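Local coordinates for protein beta-glucanase (Podospora anserina, PDB 4LE4) that probably hydrolyses beta-glucans as a family GH131 glycoside hydrolase and binds cellotriose, a short fragment of cellulose, at residues 95-109 against 222-236. Residues are numbered along the deposited sequence; the frame is centred on the assembly and turned at random.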
ATOM      1  N   VAL A  95      15.016   7.430   0.863  1.00 15.67           N
ATOM      2  CA  VAL A  95      13.645   7.816   1.196  1.00 15.34           C
ATOM      3  C   VAL A  95      12.953   6.639   1.876  1.00 14.17           C
ATOM      4  O   VAL A  95      13.240   5.493   1.543  1.00 12.26           O
ATOM      5  CB  VAL A  95      12.865   8.129  -0.101  1.00 16.46           C
ATOM      6  CG1 VAL A  95      11.495   8.674   0.232  1.00 18.23           C
ATOM      7  CG2 VAL A  95      13.659   9.109  -0.959  1.00 18.29           C
ATOM      8  N   TYR A  96      12.065   6.914   2.832  1.00 13.11           N
ATOM      9  CA  TYR A  96      11.333   5.846   3.518  1.00 11.74           C
ATOM     10  C   TYR A  96       9.869   5.918   3.124  1.00 11.10           C
ATOM     11  O   TYR A  96       9.235   6.967   3.276  1.00 12.37           O
ATOM     12  CB  TYR A  96      11.427   6.014   5.027  1.00 13.28           C
ATOM     13  CG  TYR A  96      12.843   5.953   5.537  1.00 16.13           C
ATOM     14  CD1 TYR A  96      13.453   4.727   5.820  1.00 16.76           C
ATOM     15  CD2 TYR A  96      13.562   7.114   5.745  1.00 17.95           C
ATOM     16  CE1 TYR A  96      14.766   4.677   6.311  1.00 20.16           C
ATOM     17  CE2 TYR A  96      14.864   7.077   6.219  1.00 20.85           C
ATOM     18  CZ  TYR A  96      15.455   5.865   6.500  1.00 20.74           C
ATOM     19  OH  TYR A  96      16.754   5.859   6.963  1.00 28.08           O
ATOM     20  N   TYR A  97       9.325   4.804   2.638  1.00  8.72           N
ATOM     21  CA  TYR A  97       7.931   4.764   2.200  1.00  9.82           C
ATOM     22  C   TYR A  97       7.110   4.004   3.232  1.00  9.89           C
ATOM     23  O   TYR A  97       7.272   2.802   3.389  1.00 10.09           O
ATOM     24  CB  TYR A  97       7.820   4.049   0.862  1.00  9.06           C
ATOM     25  CG  TYR A  97       8.147   4.901  -0.321  1.00  8.08           C
ATOM     26  CD1 TYR A  97       9.432   5.415  -0.490  1.00  9.12           C
ATOM     27  CD2 TYR A  97       7.182   5.176  -1.291  1.00  6.90           C
ATOM     28  CE1 TYR A  97       9.737   6.184  -1.615  1.00 10.01           C
ATOM     29  CE2 TYR A  97       7.476   5.941  -2.411  1.00  7.61           C
ATOM     30  CZ  TYR A  97       8.760   6.439  -2.568  1.00  9.46           C
ATOM     31  OH  TYR A  97       9.068   7.152  -3.718  1.00 10.27           O
ATOM     32  N   HIS A  98       6.229   4.709   3.926  1.00  9.28           N
ATOM     33  CA  HIS A  98       5.415   4.107   4.980  1.00  9.41           C
ATOM     34  C   HIS A  98       3.981   3.754   4.587  1.00  7.89           C
ATOM     35  O   HIS A  98       3.366   4.393   3.738  1.00  9.24           O
ATOM     36  CB  HIS A  98       5.225   5.081   6.154  1.00  9.04           C
ATOM     37  CG  HIS A  98       6.433   5.328   7.000  1.00  9.84           C
ATOM     38  ND1 HIS A  98       7.377   6.291   6.702  1.00 13.26           N
ATOM     39  CD2 HIS A  98       6.800   4.795   8.190  1.00  8.30           C
ATOM     40  CE1 HIS A  98       8.279   6.333   7.669  1.00 10.74           C
ATOM     41  NE2 HIS A  98       7.948   5.439   8.585  1.00 15.92           N
ATOM     42  N   PHE A  99       3.449   2.740   5.254  1.00  9.26           N
ATOM     43  CA  PHE A  99       2.037   2.359   5.112  1.00  9.08           C
ATOM     44  C   PHE A  99       1.691   1.269   6.098  1.00  7.98           C
ATOM     45  O   PHE A  99       2.556   0.515   6.523  1.00  6.87           O
ATOM     46  CB  PHE A  99       1.627   1.945   3.688  1.00  7.50           C
ATOM     47  CG  PHE A  99       2.318   0.693   3.167  1.00  9.57           C
ATOM     48  CD1 PHE A  99       3.599   0.777   2.658  1.00  8.11           C
ATOM     49  CD2 PHE A  99       1.673  -0.564   3.195  1.00  7.22           C
ATOM     50  CE1 PHE A  99       4.262  -0.355   2.178  1.00  7.98           C
ATOM     51  CE2 PHE A  99       2.347  -1.731   2.700  1.00  9.65           C
ATOM     52  CZ  PHE A  99       3.637  -1.608   2.197  1.00  5.83           C
ATOM     53  N   SER A 100       0.420   1.215   6.495  1.00  6.92           N
ATOM     54  CA  SER A 100      -0.037   0.185   7.407  1.00  4.69           C
ATOM     55  C   SER A 100      -1.193  -0.479   6.634  1.00  3.51           C
ATOM     56  O   SER A 100      -1.943   0.184   5.941  1.00  6.39           O
ATOM     57  CB  SER A 100      -0.493   0.791   8.740  1.00  6.60           C
ATOM     58  OG  SER A 100       0.601   1.446   9.404  1.00  8.92           O
ATOM     59  N   LEU A 101      -1.284  -1.797   6.746  1.00  5.81           N
ATOM     60  CA  LEU A 101      -2.268  -2.597   6.026  1.00  6.98           C
ATOM     61  C   LEU A 101      -2.919  -3.648   6.919  1.00  5.35           C
ATOM     62  O   LEU A 101      -2.254  -4.236   7.753  1.00  8.28           O
ATOM     63  CB  LEU A 101      -1.526  -3.311   4.888  1.00  7.98           C
ATOM     64  CG  LEU A 101      -2.307  -4.275   3.998  1.00  7.21           C
ATOM     65  CD1 LEU A 101      -3.276  -3.501   3.113  1.00  9.72           C
ATOM     66  CD2 LEU A 101      -1.266  -5.056   3.128  1.00  9.86           C
ATOM     67  N   MET A 102      -4.199  -3.948   6.676  1.00  7.40           N
ATOM     68  CA  MET A 102      -4.889  -4.975   7.487  1.00  7.40           C
ATOM     69  C   MET A 102      -6.005  -5.580   6.642  1.00  7.22           C
ATOM     70  O   MET A 102      -6.541  -4.932   5.740  1.00  6.97           O
ATOM     71  CB  MET A 102      -5.485  -4.308   8.759  1.00  9.66           C
ATOM     72  CG  MET A 102      -6.346  -5.183   9.702  1.00 10.86           C
ATOM     73  SD  MET A 102      -8.099  -5.256   9.157  1.00 11.92           S
ATOM     74  CE  MET A 102      -8.726  -3.611   9.726  1.00  9.53           C
ATOM     75  N   ARG A 103      -6.303  -6.857   6.869  1.00  7.25           N
ATOM     76  CA  ARG A 103      -7.438  -7.461   6.180  1.00  9.02           C
ATOM     77  C   ARG A 103      -8.310  -8.038   7.322  1.00  9.22           C
ATOM     78  O   ARG A 103      -7.831  -8.283   8.431  1.00  9.44           O
ATOM     79  CB  ARG A 103      -7.018  -8.643   5.301  1.00  7.68           C
ATOM     80  CG  ARG A 103      -6.676  -9.867   6.135  1.00 10.04           C
ATOM     81  CD  ARG A 103      -6.371 -11.090   5.233  1.00 12.69           C
ATOM     82  NE  ARG A 103      -6.066 -12.270   6.041  1.00 12.55           N
ATOM     83  CZ  ARG A 103      -6.980 -13.070   6.598  1.00 11.87           C
ATOM     84  NH1 ARG A 103      -8.283 -12.835   6.452  1.00 12.36           N
ATOM     85  NH2 ARG A 103      -6.579 -14.119   7.304  1.00 12.01           N
ATOM     86  N   LYS A 104      -9.584  -8.248   7.026  1.00 10.23           N
ATOM     87  CA  LYS A 104     -10.514  -8.867   7.975  1.00 12.95           C
ATOM     88  C   LYS A 104     -10.911 -10.238   7.371  1.00 14.81           C
ATOM     89  O   LYS A 104     -10.478 -10.596   6.276  1.00 12.71           O
ATOM     90  CB  LYS A 104     -11.774  -7.991   8.109  1.00 13.16           C
ATOM     91  CG  LYS A 104     -11.523  -6.636   8.757  1.00 15.06           C
ATOM     92  CD  LYS A 104     -12.846  -5.814   8.864  1.00 15.61           C
ATOM     93  CE  LYS A 104     -12.642  -4.436   9.494  1.00 19.01           C
ATOM     94  NZ  LYS A 104     -12.235  -4.507  10.934  1.00 23.21           N
ATOM     95  N   ASP A 105     -11.741 -11.003   8.077  1.00 15.42           N
ATOM     96  CA  ASP A 105     -12.195 -12.259   7.509  1.00 17.04           C
ATOM     97  C   ASP A 105     -13.402 -11.995   6.579  1.00 17.27           C
ATOM     98  O   ASP A 105     -13.699 -12.800   5.707  1.00 18.23           O
ATOM     99  CB  ASP A 105     -12.571 -13.246   8.623  1.00 18.66           C
ATOM    100  CG  ASP A 105     -11.368 -13.988   9.161  1.00 19.65           C
ATOM    101  OD1 ASP A 105     -10.418 -14.244   8.372  1.00 21.98           O
ATOM    102  OD2 ASP A 105     -11.377 -14.336  10.361  1.00 21.35           O
ATOM    103  N   ILE A 106     -14.098 -10.868   6.762  1.00 16.15           N
ATOM    104  CA  ILE A 106     -15.232 -10.535   5.887  1.00 16.06           C
ATOM    105  C   ILE A 106     -14.622  -9.883   4.647  1.00 15.65           C
ATOM    106  O   ILE A 106     -13.750  -9.007   4.764  1.00 14.43           O
ATOM    107  CB  ILE A 106     -16.210  -9.529   6.542  1.00 18.22           C
ATOM    108  CG1 ILE A 106     -16.977 -10.207   7.683  1.00 22.27           C
ATOM    109  CG2 ILE A 106     -17.185  -8.995   5.501  1.00 21.35           C
ATOM    110  CD1 ILE A 106     -17.877 -11.340   7.238  1.00 22.57           C
ATOM    111  N   ASN A 107     -15.059 -10.324   3.476  1.00 13.69           N
ATOM    112  CA  ASN A 107     -14.522  -9.817   2.217  1.00 13.33           C
ATOM    113  C   ASN A 107     -12.987  -9.920   2.248  1.00 14.49           C
ATOM    114  O   ASN A 107     -12.278  -8.992   1.850  1.00 12.50           O
ATOM    115  CB  ASN A 107     -14.946  -8.367   1.993  1.00 12.41           C
ATOM    116  CG  ASN A 107     -16.424  -8.241   1.819  1.00 15.44           C
ATOM    117  OD1 ASN A 107     -17.076  -9.201   1.423  1.00 19.26           O
ATOM    118  ND2 ASN A 107     -16.968  -7.069   2.087  1.00 18.22           N
ATOM    119  N   ALA A 108     -12.492 -11.052   2.734  1.00 15.43           N
ATOM    120  CA  ALA A 108     -11.048 -11.245   2.791  1.00 16.53           C
ATOM    121  C   ALA A 108     -10.473 -11.444   1.395  1.00 16.18           C
ATOM    122  O   ALA A 108     -11.122 -12.005   0.521  1.00 17.09           O
ATOM    123  CB  ALA A 108     -10.726 -12.456   3.651  1.00 17.13           C
ATOM    124  N   PRO A 109      -9.235 -10.992   1.164  1.00 16.00           N
ATOM    125  CA  PRO A 109      -8.665 -11.192  -0.176  1.00 16.26           C
ATOM    126  C   PRO A 109      -8.593 -12.701  -0.474  1.00 15.96           C
ATOM    127  O   PRO A 109      -8.302 -13.515   0.417  1.00 14.26           O
ATOM    128  CB  PRO A 109      -7.272 -10.542  -0.071  1.00 17.85           C
ATOM    129  CG  PRO A 109      -6.989 -10.501   1.385  1.00 19.17           C
ATOM    130  CD  PRO A 109      -8.349 -10.163   1.991  1.00 16.10           C
ATOM    131  N   GLU A 222     -13.504  -7.852  -2.127  1.00 11.30           N
ATOM    132  CA  GLU A 222     -12.308  -7.949  -1.296  1.00 12.10           C
ATOM    133  C   GLU A 222     -12.006  -6.574  -0.737  1.00 10.29           C
ATOM    134  O   GLU A 222     -11.929  -5.601  -1.493  1.00 10.87           O
ATOM    135  CB  GLU A 222     -11.134  -8.445  -2.130  1.00 13.20           C
ATOM    136  CG  GLU A 222     -11.340  -9.875  -2.602  1.00 16.38           C
ATOM    137  CD  GLU A 222     -10.197 -10.398  -3.445  1.00 18.77           C
ATOM    138  OE1 GLU A 222      -9.083  -9.863  -3.301  1.00 20.87           O
ATOM    139  OE2 GLU A 222     -10.412 -11.344  -4.240  1.00 16.77           O
ATOM    140  N   ASP A 223     -11.848  -6.510   0.578  1.00 10.11           N
ATOM    141  CA  ASP A 223     -11.581  -5.254   1.280  1.00 11.48           C
ATOM    142  C   ASP A 223     -10.180  -5.244   1.902  1.00 10.46           C
ATOM    143  O   ASP A 223      -9.775  -6.208   2.548  1.00 12.22           O
ATOM    144  CB  ASP A 223     -12.595  -5.036   2.414  1.00 11.45           C
ATOM    145  CG  ASP A 223     -14.039  -4.800   1.914  1.00 13.35           C
ATOM    146  OD1 ASP A 223     -14.226  -4.212   0.818  1.00 12.76           O
ATOM    147  OD2 ASP A 223     -15.000  -5.175   2.644  1.00 15.84           O
ATOM    148  N   PHE A 224      -9.477  -4.122   1.749  1.00 10.94           N
ATOM    149  CA  PHE A 224      -8.131  -3.939   2.309  1.00 11.80           C
ATOM    150  C   PHE A 224      -8.166  -2.627   3.089  1.00  9.24           C
ATOM    151  O   PHE A 224      -8.660  -1.638   2.590  1.00 12.61           O
ATOM    152  CB  PHE A 224      -7.110  -3.850   1.176  1.00 11.12           C
ATOM    153  CG  PHE A 224      -7.139  -5.039   0.237  1.00 11.53           C
ATOM    154  CD1 PHE A 224      -8.117  -5.146  -0.737  1.00 11.84           C
ATOM    155  CD2 PHE A 224      -6.185  -6.050   0.352  1.00 13.74           C
ATOM    156  CE1 PHE A 224      -8.161  -6.254  -1.604  1.00 14.48           C
ATOM    157  CE2 PHE A 224      -6.212  -7.162  -0.503  1.00 13.64           C
ATOM    158  CZ  PHE A 224      -7.188  -7.267  -1.473  1.00 14.17           C
ATOM    159  N   TYR A 225      -7.619  -2.624   4.293  1.00  8.67           N
ATOM    160  CA  TYR A 225      -7.651  -1.449   5.166  1.00  8.43           C
ATOM    161  C   TYR A 225      -6.278  -0.837   5.231  1.00  9.62           C
ATOM    162  O   TYR A 225      -5.301  -1.547   5.390  1.00  8.05           O
ATOM    163  CB  TYR A 225      -8.121  -1.879   6.546  1.00  9.81           C
ATOM    164  CG  TYR A 225      -9.517  -2.439   6.446  1.00 10.70           C
ATOM    165  CD1 TYR A 225     -10.625  -1.615   6.618  1.00 13.28           C
ATOM    166  CD2 TYR A 225      -9.731  -3.776   6.089  1.00 11.83           C
ATOM    167  CE1 TYR A 225     -11.931  -2.099   6.435  1.00 14.91           C
ATOM    168  CE2 TYR A 225     -11.019  -4.276   5.904  1.00 11.75           C
ATOM    169  CZ  TYR A 225     -12.127  -3.429   6.080  1.00 14.88           C
ATOM    170  OH  TYR A 225     -13.425  -3.896   5.933  1.00 13.10           O
ATOM    171  N   TRP A 226      -6.220   0.479   5.100  1.00  7.65           N
ATOM    172  CA  TRP A 226      -4.932   1.184   5.051  1.00  6.88           C
ATOM    173  C   TRP A 226      -4.912   2.413   5.937  1.00  8.35           C
ATOM    174  O   TRP A 226      -5.936   3.092   6.055  1.00  8.98           O
ATOM    175  CB  TRP A 226      -4.701   1.732   3.636  1.00  8.12           C
ATOM    176  CG  TRP A 226      -4.634   0.731   2.544  1.00 10.45           C
ATOM    177  CD1 TRP A 226      -5.672  -0.035   2.038  1.00  5.88           C
ATOM    178  CD2 TRP A 226      -3.475   0.375   1.814  1.00  9.13           C
ATOM    179  NE1 TRP A 226      -5.207  -0.845   1.040  1.00 10.31           N
ATOM    180  CE2 TRP A 226      -3.862  -0.616   0.872  1.00 11.03           C
ATOM    181  CE3 TRP A 226      -2.136   0.790   1.858  1.00  9.26           C
ATOM    182  CZ2 TRP A 226      -2.954  -1.199  -0.026  1.00 10.27           C
ATOM    183  CZ3 TRP A 226      -1.228   0.201   0.959  1.00 10.91           C
ATOM    184  CH2 TRP A 226      -1.648  -0.777   0.036  1.00 10.85           C
ATOM    185  N   SER A 227      -3.750   2.724   6.519  1.00  9.55           N
ATOM    186  CA  SER A 227      -3.608   3.971   7.279  1.00  8.67           C
ATOM    187  C   SER A 227      -2.121   4.299   7.354  1.00  8.95           C
ATOM    188  O   SER A 227      -1.289   3.497   6.927  1.00  6.02           O
ATOM    189  CB  SER A 227      -4.219   3.875   8.689  1.00  5.48           C
ATOM    190  OG  SER A 227      -3.602   2.919   9.514  1.00  8.19           O
ATOM    191  N   GLY A 228      -1.796   5.498   7.832  1.00  7.16           N
ATOM    192  CA  GLY A 228      -0.400   5.850   7.987  1.00  8.79           C
ATOM    193  C   GLY A 228       0.448   5.815   6.734  1.00  8.57           C
ATOM    194  O   GLY A 228       1.613   5.483   6.804  1.00  9.00           O
ATOM    195  N   VAL A 229      -0.117   6.185   5.607  1.00  8.74           N
ATOM    196  CA  VAL A 229       0.639   6.204   4.362  1.00  9.64           C
ATOM    197  C   VAL A 229       1.339   7.566   4.213  1.00  9.63           C
ATOM    198  O   VAL A 229       0.672   8.579   4.168  1.00 10.46           O
ATOM    199  CB  VAL A 229      -0.303   6.041   3.168  1.00  7.93           C
ATOM    200  CG1 VAL A 229       0.519   6.063   1.850  1.00  9.63           C
ATOM    201  CG2 VAL A 229      -1.115   4.701   3.309  1.00  6.69           C
ATOM    202  N   TYR A 230       2.662   7.584   4.163  1.00  8.36           N
ATOM    203  CA  TYR A 230       3.412   8.837   3.980  1.00  9.38           C
ATOM    204  C   TYR A 230       4.852   8.520   3.582  1.00  9.98           C
ATOM    205  O   TYR A 230       5.317   7.380   3.689  1.00  8.71           O
ATOM    206  CB  TYR A 230       3.359   9.726   5.252  1.00  9.05           C
ATOM    207  CG  TYR A 230       4.094   9.200   6.478  1.00 11.78           C
ATOM    208  CD1 TYR A 230       5.375   9.671   6.797  1.00 13.21           C
ATOM    209  CD2 TYR A 230       3.505   8.256   7.336  1.00 11.52           C
ATOM    210  CE1 TYR A 230       6.053   9.219   7.940  1.00 12.22           C
ATOM    211  CE2 TYR A 230       4.180   7.798   8.479  1.00 12.90           C
ATOM    212  CZ  TYR A 230       5.454   8.295   8.764  1.00 13.43           C
ATOM    213  OH  TYR A 230       6.119   7.889   9.891  1.00 15.84           O
ATOM    214  N   ILE A 231       5.548   9.526   3.087  1.00 10.25           N
ATOM    215  CA  ILE A 231       6.921   9.350   2.634  1.00  9.83           C
ATOM    216  C   ILE A 231       7.795  10.373   3.340  1.00 11.69           C
ATOM    217  O   ILE A 231       7.463  11.555   3.366  1.00 12.43           O
ATOM    218  CB  ILE A 231       7.026   9.571   1.129  1.00 10.51           C
ATOM    219  CG1 ILE A 231       6.206   8.501   0.375  1.00 10.90           C
ATOM    220  CG2 ILE A 231       8.501   9.490   0.726  1.00 10.52           C
ATOM    221  CD1 ILE A 231       5.932   8.864  -1.126  1.00  9.74           C
ATOM    222  N   GLU A 232       8.910   9.922   3.906  1.00 13.50           N
ATOM    223  CA  GLU A 232       9.784  10.838   4.630  1.00 15.88           C
ATOM    224  C   GLU A 232      11.252  10.622   4.246  1.00 17.03           C
ATOM    225  O   GLU A 232      11.622   9.588   3.677  1.00 14.50           O
ATOM    226  CB  GLU A 232       9.558  10.657   6.142  1.00 17.69           C
ATOM    227  CG  GLU A 232      10.432   9.649   6.790  1.00 21.75           C
ATOM    228  CD  GLU A 232      10.060   9.309   8.228  1.00 20.07           C
ATOM    229  OE1 GLU A 232       9.755  10.203   9.036  1.00 21.94           O
ATOM    230  OE2 GLU A 232      10.105   8.116   8.558  1.00 18.47           O
ATOM    231  N   SER A 233      12.087  11.620   4.520  1.00 18.62           N
ATOM    232  CA  SER A 233      13.503  11.481   4.208  1.00 21.48           C
ATOM    233  C   SER A 233      14.303  11.853   5.429  1.00 24.05           C
ATOM    234  O   SER A 233      13.748  12.371   6.400  1.00 23.35           O
ATOM    235  CB  SER A 233      13.913  12.400   3.062  1.00 23.06           C
ATOM    236  OG  SER A 233      13.652  13.744   3.416  1.00 26.29           O
ATOM    237  N   GLY A 234      15.608  11.585   5.359  1.00 25.65           N
ATOM    238  CA  GLY A 234      16.513  11.889   6.446  1.00 29.45           C
ATOM    239  C   GLY A 234      15.999  11.452   7.801  1.00 31.79           C
ATOM    240  O   GLY A 234      15.382  12.242   8.513  1.00 36.70           O
ATOM    241  N   SER A 235      16.234  10.200   8.159  1.00 31.64           N
ATOM    242  CA  SER A 235      15.812   9.660   9.452  1.00 30.22           C
ATOM    243  C   SER A 235      14.423   9.010   9.422  1.00 27.67           C
ATOM    244  O   SER A 235      13.426   9.612   9.033  1.00 27.88           O
ATOM    245  CB  SER A 235      15.861  10.749  10.528  1.00 32.64           C
ATOM    246  OG  SER A 235      15.796  10.193  11.826  1.00 37.62           O
ATOM    247  N   LEU A 236      14.383   7.757   9.838  1.00 24.92           N
ATOM    248  CA  LEU A 236      13.148   6.997   9.855  1.00 21.85           C
ATOM    249  C   LEU A 236      12.386   7.135  11.163  1.00 20.20           C
ATOM    250  O   LEU A 236      12.952   7.027  12.253  1.00 19.29           O
ATOM    251  CB  LEU A 236      13.464   5.527   9.640  1.00 21.80           C
ATOM    252  CG  LEU A 236      12.293   4.577   9.882  1.00 22.54           C
ATOM    253  CD1 LEU A 236      11.168   4.849   8.876  1.00 20.61           C
ATOM    254  CD2 LEU A 236      12.813   3.170   9.763  1.00 21.27           C
TER
HETATM  255  O   HOH W   1      -1.273   3.368  10.544  1.00 12.06           O
HETATM  256  O   HOH W   2       2.377   3.557   8.657  1.00 14.22           O
HETATM  257  O   HOH W   3     -10.921  -7.673   4.465  1.00 11.18           O
HETATM  258  O   HOH W   4     -14.369  -6.247   5.248  1.00 13.50           O
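Y96 and E232 pair through both of their backbone amides, Y96 N to E232 O at 2.8 Å and nearly straight (176°), and three more antiparallel pairs repeat this pair of hydrogen bonds: H98 with Y230, S100 with S227, M102 with Y225. Between H98 and S100 the register slips by one residue, a beta bulge on the 222-233 strand where G228 takes up a positive phi. Beside the bulge two bonds are poorer: Y230 N meets H98 O at 3.3 Å from above the carbonyl plane, and S100 N to S227 O is bent. Two waters sit there, one bridging S100 OG to S227 OG, the other donating to G228 O at 2.8 Å and also meeting S100 OG, which has N164 as a further partner.

The H98 ring lies flat on that of Y230 in an offset stack, centroids 4.0 Å apart and planes at 9°; H98 NE2 bonds to T237 O. L236 lays its CB over the centre of the Y96 ring, 3.7 Å from the centroid, while the phenol oxygen bonds to K94. Putting an alanine in place of Y96 would probably leave L236 without the ring it packs on and K94 without its hydroxyl partner.

M102, bent at chi2 (-85°) and again at chi3, brings CE to 3.6 Å from Y225 CG. Beyond it the chain makes a type II turn from D105 to A108, and from within it N107 grips D223 twice: N107 O accepts from D223 N, and N107 ND2 donates to D223 OD2 at 2.8 Å from above the carboxylate plane. A water donates to that same OD2 and to I106 O and accepts from Y225 OH, while T65 holds D223 OD1.

On the sheet face opposite H98, Y230, M102 and Y225, L101 CD1 sits over the W226 indole, and both side chains touch I117 of the opposing sheet, the packing of a concanavalin-like beta sandwich, the fold of the GH131 catalytic domain.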